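Local coordinates for Lmo0547 protein (Listeria monocytogenes, PDB 4R9N), which probably binds a sugar effector and, as a SorC-family transcriptional regulator, probably controls gene expression through sequence-specific DNA binding, at residues L114-L119 against K133-V138. Residues are numbered along the deposited sequence; the frame is centred on the assembly and turned at random. Where two conformers were deposited one is given.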
loop_
_atom_site.group_PDB
_atom_site.type_symbol
_atom_site.label_atom_id
_atom_site.label_comp_id
_atom_site.label_asym_id
_atom_site.label_seq_id
_atom_site.Cartn_x
_atom_site.Cartn_y
_atom_site.Cartn_z
ATOM N N LEU A 114 8.029 6.607 12.496
ATOM C CA LEU A 114 7.057 7.668 12.485
ATOM C C LEU A 114 6.495 7.680 13.898
ATOM O O LEU A 114 5.721 6.877 14.233
ATOM C CB LEU A 114 6.035 7.428 11.364
ATOM C CG LEU A 114 5.152 8.541 10.937
ATOM C CD1 LEU A 114 5.862 9.909 10.911
ATOM C CD2 LEU A 114 4.543 8.245 9.588
ATOM N N TYR A 115 6.993 8.604 14.717
ATOM C CA TYR A 115 6.622 8.723 16.121
ATOM C C TYR A 115 5.161 9.298 16.324
ATOM O O TYR A 115 5.020 10.442 16.850
ATOM C CB TYR A 115 7.737 9.573 16.816
ATOM C CG TYR A 115 9.142 8.873 16.909
ATOM C CD1 TYR A 115 9.284 7.629 17.504
ATOM C CD2 TYR A 115 10.293 9.465 16.432
ATOM C CE1 TYR A 115 10.518 6.986 17.592
ATOM C CE2 TYR A 115 11.551 8.819 16.510
ATOM C CZ TYR A 115 11.653 7.573 17.085
ATOM O OH TYR A 115 12.868 6.885 17.180
ATOM N N ALA A 116 4.098 8.563 15.903
ATOM C CA ALA A 116 2.708 9.127 15.914
ATOM C C ALA A 116 1.677 8.068 15.588
ATOM O O ALA A 116 2.018 7.069 14.933
ATOM C CB ALA A 116 2.601 10.282 14.926
ATOM N N PRO A 117 0.425 8.251 16.034
ATOM C CA PRO A 117 -0.662 7.329 15.622
ATOM C C PRO A 117 -1.090 7.542 14.155
ATOM O O PRO A 117 -0.898 8.632 13.622
ATOM C CB PRO A 117 -1.844 7.723 16.535
ATOM C CG PRO A 117 -1.367 8.776 17.408
ATOM C CD PRO A 117 -0.111 9.367 16.851
ATOM N N ALA A 118 -1.685 6.539 13.501
ATOM C CA ALA A 118 -2.188 6.753 12.157
ATOM C C ALA A 118 -3.365 7.716 12.061
ATOM O O ALA A 118 -3.497 8.467 11.082
ATOM C CB ALA A 118 -2.626 5.412 11.564
ATOM N N LEU A 119 -4.293 7.593 13.023
ATOM C CA LEU A 119 -5.593 8.279 12.935
ATOM C C LEU A 119 -5.749 8.971 14.254
ATOM O O LEU A 119 -5.757 8.292 15.280
ATOM C CB LEU A 119 -6.767 7.299 12.699
ATOM C CG LEU A 119 -8.202 7.905 12.708
ATOM C CD1 LEU A 119 -8.317 8.995 11.686
ATOM C CD2 LEU A 119 -9.265 6.857 12.447
ATOM N N LYS A 133 8.706 18.478 14.930
ATOM C CA LYS A 133 9.771 18.386 13.905
ATOM C C LYS A 133 10.267 16.988 13.519
ATOM O O LYS A 133 10.626 16.784 12.380
ATOM C CB LYS A 133 10.968 19.288 14.239
ATOM C CG LYS A 133 11.901 18.731 15.296
ATOM C CD LYS A 133 12.589 19.837 16.099
ATOM C CE LYS A 133 11.638 20.458 17.121
ATOM N NZ LYS A 133 12.282 21.575 17.882
ATOM N N TYR A 134 10.346 16.011 14.412
ATOM C CA TYR A 134 10.770 14.705 13.880
ATOM C C TYR A 134 9.626 14.062 13.112
ATOM O O TYR A 134 9.892 13.430 12.091
ATOM C CB TYR A 134 11.491 13.775 14.880
ATOM C CG TYR A 134 12.120 12.457 14.284
ATOM C CD1 TYR A 134 13.421 12.379 13.701
ATOM C CD2 TYR A 134 11.418 11.281 14.359
ATOM C CE1 TYR A 134 13.937 11.142 13.200
ATOM C CE2 TYR A 134 11.912 10.061 13.867
ATOM C CZ TYR A 134 13.157 9.955 13.299
ATOM O OH TYR A 134 13.487 8.635 12.868
ATOM N N ILE A 135 8.368 14.292 13.490
ATOM C CA ILE A 135 7.272 13.769 12.678
ATOM C C ILE A 135 7.276 14.416 11.291
ATOM O O ILE A 135 7.214 13.742 10.248
ATOM C CB ILE A 135 5.948 14.039 13.354
ATOM C CG1 ILE A 135 5.898 13.179 14.609
ATOM C CG2 ILE A 135 4.812 13.735 12.430
ATOM C CD1 ILE A 135 4.797 13.555 15.544
ATOM N N SER A 136 7.359 15.751 11.278
ATOM C CA SER A 136 7.369 16.466 10.019
ATOM C C SER A 136 8.537 15.974 9.138
ATOM O O SER A 136 8.372 15.817 7.951
ATOM C CB SER A 136 7.488 17.993 10.228
ATOM O OG SER A 136 7.359 18.631 8.957
ATOM N N GLU A 137 9.715 15.753 9.708
ATOM C CA GLU A 137 10.817 15.337 8.854
ATOM C C GLU A 137 10.634 13.952 8.265
ATOM O O GLU A 137 10.983 13.736 7.091
ATOM C CB GLU A 137 12.176 15.421 9.524
ATOM C CG GLU A 137 13.311 14.710 8.741
ATOM C CD GLU A 137 13.581 15.155 7.264
ATOM O OE1 GLU A 137 12.731 15.739 6.526
ATOM O OE2 GLU A 137 14.712 14.869 6.799
ATOM N N VAL A 138 10.062 13.027 9.029
ATOM C CA VAL A 138 9.796 11.715 8.457
ATOM C C VAL A 138 8.688 11.775 7.394
ATOM O O VAL A 138 8.796 11.063 6.382
ATOM C CB VAL A 138 9.519 10.700 9.574
ATOM C CG1 VAL A 138 9.121 9.348 8.976
ATOM C CG2 VAL A 138 10.783 10.530 10.425
#
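The loop that follows strand 110-111 lies over the first turns of helix 133-143. Apolar and aromatic side chains make most of the contact. L114 has CG anti to its backbone N (chi1 -165°), and with chi2 this brings the CD1 branch to the helix. L114 CD1 sits 3.8 Å from V138 CG1, with the two side chains crossing obliquely. L114 CD1 also lies 4.2 Å from I135 CG2. L114 and V138 are both buried and reach on to P82 and I81 of strand 79-82.

I135 extends its other branch along the loop. CG1 is anti to the carbonyl carbon and chi2 is 167°, so I135 CD1 ends 4.0 Å from A116 CB. I135 CD1 also rests 3.4 Å from Y115 O, a van der Waals contact. I135 also touches L129 of helix 123-131.

Y115 is the centre of an inverse gamma turn, closed by a weak bond from A116 N to L114 O. Its ring meets that of Y134 obliquely, with planes at 39° and centroids 4.9 Å apart. The nearest carbons of the two rings are modelled too close, so their exact spacing is uncertain. V138 CG2 lies over one face of the Y134 ring, toward its rim, 3.6 Å above the plane. Y134 OH takes a weak hydrogen bond from the backbone N-H of Y113.

The loop after strand 110-111, the outermost on its side of the chain's parallel sheet, thus packs on the start of helix 133-143 in a Rossmann-like alpha/beta sugar-binding domain.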